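Local coordinates for crystal protein (Bacillus thuringiensis serovar dakota, PDB 2ZTB) that recognizes cancer cells as the proteolytically activated form of the toxin parasporin-2, and probably forms pores in their membranes like related beta-pore-forming toxins, at residues T33-I38 against F195-P200; T101-F106 against T153-K158. One frame throughout, in Å; residues are numbered along the deposited sequence.

Interaction 1 of 2, residues T33-I38 against F195-P200; sequences TNPDGI and FGANFP
N198 N donates to G37 O at 2.9 Å, the best-formed bond of this short antiparallel pairing, although the donor stands above the carbonyl plane. In return N198 O receives two weak bonds. That from D36 N is short but bent (2.7 Å, 130° at the hydrogen); that from G37 N is longer and straighter (3.3 Å, 163°). Two residues thus face one, a classic beta bulge at the entry to strand 37-40. Beyond it I38 pairs with A197, and I38 CA brings a CH...O contact to G196 O.

The side chain of N198 folds back over G37, its CG in the crowded position between backbone N and carbonyl carbon (chi1 61°). Glycine suits the place, because N198 OD1 lies close beside the side of G37 where a beta-carbon would project. The amide is buried but satisfied: ND2 donates to N47 O, and OD1 takes a weak bond from V49 N.

On the sheet face of A197 and I38, P35 sets CB over one face of the F199 ring, 3.9 Å from its centroid, in a CH-pi contact, while T33 O sits at the ring edge, in plane, 3.2 Å from CE2. The same CB touches the methyl of A197, and F27 of helix 20-31 covers both residues. D36 CB lies against N198 ND2, and its carboxylate crosses P200 obliquely, OD2 3.7 Å from P200 CA. Farther out, T33 CG2 meets P200 CG tip to tip.

With proline unable to donate a backbone hydrogen bond, the contact at P35 is made by apolar atoms, consistent with strand 37-40 starting at G37, the second residue of the bulge.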
ATOM      1  N   THR A  33      40.894  15.564  -4.681  1.00 57.16           N
ATOM      2  CA  THR A  33      41.543  14.348  -5.158  1.00 57.08           C
ATOM      3  C   THR A  33      40.449  13.301  -5.238  1.00 56.76           C
ATOM      4  O   THR A  33      39.592  13.224  -4.356  1.00 56.86           O
ATOM      5  CB  THR A  33      42.685  13.879  -4.189  1.00 57.26           C
ATOM      6  OG1 THR A  33      43.705  14.884  -4.132  1.00 59.20           O
ATOM      7  CG2 THR A  33      43.322  12.556  -4.631  1.00 55.81           C
ATOM      8  N   ASN A  34      40.454  12.525  -6.310  1.00 56.61           N
ATOM      9  CA  ASN A  34      39.480  11.463  -6.490  1.00 56.74           C
ATOM     10  C   ASN A  34      39.767  10.380  -5.434  1.00 56.74           C
ATOM     11  O   ASN A  34      40.900   9.932  -5.324  1.00 57.23           O
ATOM     12  CB  ASN A  34      39.593  10.929  -7.925  1.00 56.37           C
ATOM     13  CG  ASN A  34      38.411  10.045  -8.338  1.00 56.83           C
ATOM     14  OD1 ASN A  34      37.275  10.198  -7.854  1.00 56.15           O
ATOM     15  ND2 ASN A  34      38.677   9.123  -9.260  1.00 54.97           N
ATOM     16  N   PRO A  35      38.770  10.010  -4.601  1.00 56.66           N
ATOM     17  CA  PRO A  35      39.087   8.958  -3.646  1.00 56.85           C
ATOM     18  C   PRO A  35      39.276   7.602  -4.341  1.00 57.80           C
ATOM     19  O   PRO A  35      38.713   7.360  -5.435  1.00 57.91           O
ATOM     20  CB  PRO A  35      37.842   8.914  -2.747  1.00 56.81           C
ATOM     21  CG  PRO A  35      36.746   9.459  -3.573  1.00 55.63           C
ATOM     22  CD  PRO A  35      37.380  10.487  -4.453  1.00 56.34           C
ATOM     23  N   ASP A  36      40.044   6.726  -3.693  1.00 57.65           N
ATOM     24  CA  ASP A  36      40.226   5.368  -4.160  1.00 57.54           C
ATOM     25  C   ASP A  36      38.914   4.605  -4.052  1.00 57.31           C
ATOM     26  O   ASP A  36      38.560   3.829  -4.937  1.00 57.82           O
ATOM     27  CB  ASP A  36      41.284   4.670  -3.314  1.00 57.91           C
ATOM     28  CG  ASP A  36      42.693   4.967  -3.759  1.00 59.04           C
ATOM     29  OD1 ASP A  36      42.905   5.553  -4.841  1.00 60.64           O
ATOM     30  OD2 ASP A  36      43.608   4.598  -3.003  1.00 61.92           O
ATOM     31  N   GLY A  37      38.194   4.824  -2.958  1.00 56.72           N
ATOM     32  CA  GLY A  37      36.942   4.130  -2.727  1.00 55.68           C
ATOM     33  C   GLY A  37      36.014   4.905  -1.821  1.00 55.07           C
ATOM     34  O   GLY A  37      36.418   5.902  -1.219  1.00 54.88           O
ATOM     35  N   ILE A  38      34.778   4.421  -1.714  1.00 54.50           N
ATOM     36  CA  ILE A  38      33.731   5.061  -0.911  1.00 53.61           C
ATOM     37  C   ILE A  38      33.050   3.989  -0.062  1.00 54.07           C
ATOM     38  O   ILE A  38      33.278   2.810  -0.274  1.00 54.31           O
ATOM     39  CB  ILE A  38      32.694   5.851  -1.782  1.00 53.87           C
ATOM     40  CG1 ILE A  38      31.892   4.911  -2.707  1.00 52.14           C
ATOM     41  CG2 ILE A  38      33.405   7.039  -2.545  1.00 52.98           C
ATOM     42  CD1 ILE A  38      30.686   5.548  -3.422  1.00 52.05           C
ATOM     43  N   PHE A 195      28.350   9.314   4.368  1.00 54.84           N
ATOM     44  CA  PHE A 195      29.160   8.465   3.501  1.00 53.27           C
ATOM     45  C   PHE A 195      30.641   8.628   3.865  1.00 53.03           C
ATOM     46  O   PHE A 195      31.054   9.668   4.407  1.00 52.40           O
ATOM     47  CB  PHE A 195      28.982   8.861   2.049  1.00 53.02           C
ATOM     48  CG  PHE A 195      27.699   8.379   1.419  1.00 51.87           C
ATOM     49  CD1 PHE A 195      26.492   8.998   1.701  1.00 51.25           C
ATOM     50  CD2 PHE A 195      27.719   7.348   0.493  1.00 50.40           C
ATOM     51  CE1 PHE A 195      25.314   8.565   1.108  1.00 53.17           C
ATOM     52  CE2 PHE A 195      26.552   6.917  -0.114  1.00 51.11           C
ATOM     53  CZ  PHE A 195      25.345   7.530   0.188  1.00 51.91           C
ATOM     54  N   GLY A 196      31.436   7.606   3.542  1.00 52.38           N
ATOM     55  CA  GLY A 196      32.877   7.603   3.812  1.00 51.65           C
ATOM     56  C   GLY A 196      33.643   7.549   2.504  1.00 51.52           C
ATOM     57  O   GLY A 196      33.110   7.119   1.491  1.00 51.74           O
ATOM     58  N   ALA A 197      34.882   8.019   2.512  1.00 51.30           N
ATOM     59  CA  ALA A 197      35.765   7.895   1.357  1.00 51.42           C
ATOM     60  C   ALA A 197      37.192   7.713   1.820  1.00 51.77           C
ATOM     61  O   ALA A 197      37.617   8.328   2.808  1.00 51.91           O
ATOM     62  CB  ALA A 197      35.653   9.117   0.433  1.00 50.82           C
ATOM     63  N   ASN A 198      37.932   6.860   1.118  1.00 52.65           N
ATOM     64  CA  ASN A 198      39.374   6.723   1.374  1.00 53.55           C
ATOM     65  C   ASN A 198      40.198   7.214   0.203  1.00 53.76           C
ATOM     66  O   ASN A 198      39.925   6.871  -0.951  1.00 54.42           O
ATOM     67  CB  ASN A 198      39.766   5.292   1.769  1.00 53.89           C
ATOM     68  CG  ASN A 198      39.444   4.264   0.691  1.00 55.10           C
ATOM     69  OD1 ASN A 198      38.299   3.833   0.546  1.00 55.55           O
ATOM     70  ND2 ASN A 198      40.464   3.859  -0.065  1.00 55.70           N
ATOM     71  N   PHE A 199      41.213   8.015   0.507  1.00 53.86           N
ATOM     72  CA  PHE A 199      41.982   8.704  -0.503  1.00 53.72           C
ATOM     73  C   PHE A 199      43.372   8.081  -0.678  1.00 54.93           C
ATOM     74  O   PHE A 199      43.876   7.420   0.252  1.00 54.89           O
ATOM     75  CB  PHE A 199      42.038  10.202  -0.157  1.00 53.15           C
ATOM     76  CG  PHE A 199      40.690  10.869  -0.226  1.00 52.06           C
ATOM     77  CD1 PHE A 199      39.781  10.763   0.848  1.00 51.27           C
ATOM     78  CD2 PHE A 199      40.307  11.567  -1.366  1.00 50.30           C
ATOM     79  CE1 PHE A 199      38.504  11.344   0.781  1.00 49.98           C
ATOM     80  CE2 PHE A 199      39.036  12.162  -1.443  1.00 52.32           C
ATOM     81  CZ  PHE A 199      38.129  12.038  -0.365  1.00 50.52           C
ATOM     82  N   PRO A 200      43.977   8.251  -1.885  1.00 55.54           N
ATOM     83  CA  PRO A 200      45.340   7.787  -2.176  1.00 56.27           C
ATOM     84  C   PRO A 200      46.426   8.554  -1.407  1.00 57.30           C
ATOM     85  O   PRO A 200      47.486   7.991  -1.132  1.00 58.51           O
ATOM     86  CB  PRO A 200      45.482   8.037  -3.690  1.00 55.79           C
ATOM     87  CG  PRO A 200      44.522   9.132  -3.980  1.00 55.08           C
ATOM     88  CD  PRO A 200      43.355   8.883  -3.069  1.00 54.76           C
TER

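Interaction 2 of 2, residues T101-F106 against T153-K158; sequences TITGSF and TITVSK. With EDO (1,2-ethanediol), chain F; EDO (1,2-ethanediol), chain G.
The F106 ring meets the opposite strand obliquely: its CG is anti to the backbone N (chi1 -173°), which carries the ring away from strand 147-164 toward L83 and I178. What touches across the gap is the stem, F106 CB against I154 CG2 at 3.6 Å. I102, V156 and K158 share this face. The isoleucines and valine, beta-branched and apolar, suit an extended chain packed against other strands, as where V156 meets F238; the long K158 chain carries its NZ to T240 OG1.

The other face is hydroxyl-bearing and largely exposed, as befits T103, S105, T155 and S157. T103 OG1 and S157 OG, each anti to its carbonyl carbon, share a hydrogen bond of 2.8 Å across a non-hydrogen-bonded pair. A 1,2-ethanediol, probably from the crystallisation liquor, bridges S157 OG and T155 O. A second accepts from T103 N on the side turned away from strand 147-164.

Between the faces, six backbone bonds join I102 with K158, G104 with V156 and F106 with I154, all near-straight. This unbroken ladder, with hydroxyl side chains on one face and mostly apolar ones, plus K158, on the other, is consistent with the Ser/Thr-rich antiparallel strands of aerolysin-type pore-forming toxins, to which parasporin-2 is related.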
ATOM      1  N   THR A 101     -37.342 -18.407   2.516  1.00 52.01           N
ATOM      2  CA  THR A 101     -36.100 -17.771   2.870  1.00 51.24           C
ATOM      3  C   THR A 101     -35.219 -17.675   1.621  1.00 50.91           C
ATOM      4  O   THR A 101     -34.986 -18.664   0.942  1.00 50.68           O
ATOM      5  CB  THR A 101     -35.373 -18.540   4.002  1.00 51.27           C
ATOM      6  OG1 THR A 101     -36.191 -18.539   5.181  1.00 51.00           O
ATOM      7  CG2 THR A 101     -34.032 -17.892   4.323  1.00 50.16           C
ATOM      8  N   ILE A 102     -34.767 -16.464   1.318  1.00 50.32           N
ATOM      9  CA  ILE A 102     -33.857 -16.213   0.213  1.00 49.91           C
ATOM     10  C   ILE A 102     -32.471 -15.849   0.808  1.00 49.27           C
ATOM     11  O   ILE A 102     -32.383 -15.066   1.748  1.00 48.96           O
ATOM     12  CB  ILE A 102     -34.446 -15.143  -0.802  1.00 50.23           C
ATOM     13  CG1 ILE A 102     -33.518 -14.947  -2.007  1.00 51.13           C
ATOM     14  CG2 ILE A 102     -34.672 -13.762  -0.146  1.00 49.40           C
ATOM     15  CD1 ILE A 102     -34.232 -14.427  -3.284  1.00 50.38           C
ATOM     16  N   THR A 103     -31.411 -16.456   0.274  1.00 48.85           N
ATOM     17  CA  THR A 103     -30.068 -16.366   0.828  1.00 48.44           C
ATOM     18  C   THR A 103     -29.068 -15.994  -0.250  1.00 49.17           C
ATOM     19  O   THR A 103     -29.100 -16.541  -1.348  1.00 48.54           O
ATOM     20  CB  THR A 103     -29.628 -17.698   1.509  1.00 48.23           C
ATOM     21  OG1 THR A 103     -30.626 -18.119   2.441  1.00 46.78           O
ATOM     22  CG2 THR A 103     -28.313 -17.525   2.275  1.00 48.10           C
ATOM     23  N   GLY A 104     -28.193 -15.038   0.074  1.00 50.38           N
ATOM     24  CA  GLY A 104     -27.071 -14.661  -0.775  1.00 51.11           C
ATOM     25  C   GLY A 104     -25.799 -14.533   0.047  1.00 52.44           C
ATOM     26  O   GLY A 104     -25.847 -14.400   1.269  1.00 51.70           O
ATOM     27  N   SER A 105     -24.646 -14.606  -0.621  1.00 53.88           N
ATOM     28  CA  SER A 105     -23.395 -14.208   0.012  1.00 55.24           C
ATOM     29  C   SER A 105     -22.542 -13.315  -0.858  1.00 55.32           C
ATOM     30  O   SER A 105     -22.568 -13.387  -2.086  1.00 56.12           O
ATOM     31  CB  SER A 105     -22.583 -15.387   0.546  1.00 55.34           C
ATOM     32  OG  SER A 105     -22.331 -16.329  -0.460  1.00 58.62           O
ATOM     33  N   PHE A 106     -21.800 -12.454  -0.180  1.00 54.99           N
ATOM     34  CA  PHE A 106     -20.993 -11.453  -0.804  1.00 54.58           C
ATOM     35  C   PHE A 106     -19.642 -11.530  -0.113  1.00 54.57           C
ATOM     36  O   PHE A 106     -19.571 -11.674   1.110  1.00 54.71           O
ATOM     37  CB  PHE A 106     -21.644 -10.090  -0.575  1.00 54.20           C
ATOM     38  CG  PHE A 106     -20.992  -8.960  -1.313  1.00 52.84           C
ATOM     39  CD1 PHE A 106     -21.474  -8.558  -2.539  1.00 50.91           C
ATOM     40  CD2 PHE A 106     -19.919  -8.273  -0.752  1.00 52.15           C
ATOM     41  CE1 PHE A 106     -20.899  -7.506  -3.196  1.00 52.42           C
ATOM     42  CE2 PHE A 106     -19.339  -7.213  -1.406  1.00 51.24           C
ATOM     43  CZ  PHE A 106     -19.822  -6.830  -2.623  1.00 51.64           C
ATOM     44  N   THR A 153     -16.428 -12.946   4.460  1.00 55.30           N
ATOM     45  CA  THR A 153     -17.685 -13.376   3.840  1.00 55.70           C
ATOM     46  C   THR A 153     -18.926 -12.878   4.606  1.00 55.35           C
ATOM     47  O   THR A 153     -19.012 -13.101   5.815  1.00 55.29           O
ATOM     48  CB  THR A 153     -17.760 -14.921   3.842  1.00 55.93           C
ATOM     49  OG1 THR A 153     -16.470 -15.473   3.541  1.00 56.83           O
ATOM     50  CG2 THR A 153     -18.820 -15.435   2.855  1.00 56.54           C
ATOM     51  N   ILE A 154     -19.871 -12.229   3.914  1.00 54.52           N
ATOM     52  CA  ILE A 154     -21.180 -11.890   4.494  1.00 54.08           C
ATOM     53  C   ILE A 154     -22.270 -12.731   3.856  1.00 53.12           C
ATOM     54  O   ILE A 154     -22.451 -12.673   2.642  1.00 53.32           O
ATOM     55  CB  ILE A 154     -21.568 -10.355   4.429  1.00 54.32           C
ATOM     56  CG1 ILE A 154     -22.959 -10.101   5.047  1.00 55.41           C
ATOM     57  CG2 ILE A 154     -21.649  -9.838   3.026  1.00 55.70           C
ATOM     58  CD1 ILE A 154     -23.253  -8.608   5.456  1.00 54.77           C
ATOM     59  N   THR A 155     -22.967 -13.522   4.677  1.00 51.69           N
ATOM     60  CA  THR A 155     -24.130 -14.296   4.250  1.00 50.98           C
ATOM     61  C   THR A 155     -25.374 -13.584   4.783  1.00 50.04           C
ATOM     62  O   THR A 155     -25.452 -13.263   5.974  1.00 49.53           O
ATOM     63  CB  THR A 155     -24.079 -15.769   4.779  1.00 50.78           C
ATOM     64  OG1 THR A 155     -22.859 -16.380   4.352  1.00 55.09           O
ATOM     65  CG2 THR A 155     -25.187 -16.580   4.230  1.00 50.20           C
ATOM     66  N   VAL A 156     -26.334 -13.330   3.898  1.00 48.82           N
ATOM     67  CA  VAL A 156     -27.573 -12.651   4.273  1.00 48.25           C
ATOM     68  C   VAL A 156     -28.781 -13.484   3.854  1.00 48.23           C
ATOM     69  O   VAL A 156     -28.955 -13.777   2.668  1.00 47.99           O
ATOM     70  CB  VAL A 156     -27.667 -11.200   3.664  1.00 48.08           C
ATOM     71  CG1 VAL A 156     -29.000 -10.534   4.010  1.00 47.39           C
ATOM     72  CG2 VAL A 156     -26.523 -10.336   4.138  1.00 47.22           C
ATOM     73  N   SER A 157     -29.587 -13.881   4.838  1.00 47.96           N
ATOM     74  CA  SER A 157     -30.865 -14.531   4.598  1.00 48.65           C
ATOM     75  C   SER A 157     -32.021 -13.609   4.961  1.00 48.41           C
ATOM     76  O   SER A 157     -31.948 -12.871   5.938  1.00 47.78           O
ATOM     77  CB  SER A 157     -30.994 -15.801   5.444  1.00 49.00           C
ATOM     78  OG  SER A 157     -30.181 -16.829   4.922  1.00 51.84           O
ATOM     79  N   LYS A 158     -33.092 -13.678   4.179  1.00 48.52           N
ATOM     80  CA  LYS A 158     -34.309 -12.945   4.471  1.00 48.85           C
ATOM     81  C   LYS A 158     -35.519 -13.834   4.264  1.00 48.74           C
ATOM     82  O   LYS A 158     -35.647 -14.488   3.227  1.00 48.49           O
ATOM     83  CB  LYS A 158     -34.398 -11.655   3.642  1.00 48.70           C
ATOM     84  CG  LYS A 158     -33.344 -10.607   4.031  1.00 49.69           C
ATOM     85  CD  LYS A 158     -33.647  -9.194   3.552  1.00 50.11           C
ATOM     86  CE  LYS A 158     -34.849  -8.592   4.272  1.00 51.77           C
ATOM     87  NZ  LYS A 158     -35.320  -7.346   3.590  1.00 51.41           N
TER
HETATM   88  C1  EDO F1007     -27.588 -17.708   7.092  1.00 65.25           C
HETATM   89  O1  EDO F1007     -27.995 -17.006   5.907  1.00 66.04           O
HETATM   90  C2  EDO F1007     -26.745 -16.744   7.910  1.00 62.07           C
HETATM   91  O2  EDO F1007     -26.940 -15.442   7.348  1.00 59.77           O
HETATM   92  C1  EDO G1008     -31.483 -19.749  -1.844  1.00 70.81           C
HETATM   93  O1  EDO G1008     -31.823 -18.364  -2.006  1.00 67.17           O
HETATM   94  C2  EDO G1008     -30.512 -20.160  -2.947  1.00 72.13           C
HETATM   95  O2  EDO G1008     -29.836 -21.384  -2.619  1.00 73.99           O

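From the N terminus, the chain runs through helix 20-31 into T33-I38, whose partner F195-P200 comes 157 residues later; interaction 1 closes a long, mostly beta loop. Within that span lies interaction 2 entire: T101-F106 on strand 96-116 is met by T153-K158 on strand 147-164, closing a shorter loop that holds the two-stranded sheet 126-132 and 136-142. The contacts nest and do not cross. Strand 168-199 follows strand 147-164 and leads the chain back to interaction 1. The centres of interactions 1 and 2 lie about 69 Å apart on opposite sides of the chain's centre, and since both reach the same antiparallel sheet, it spans from the helix-bearing end to the distant all-beta part.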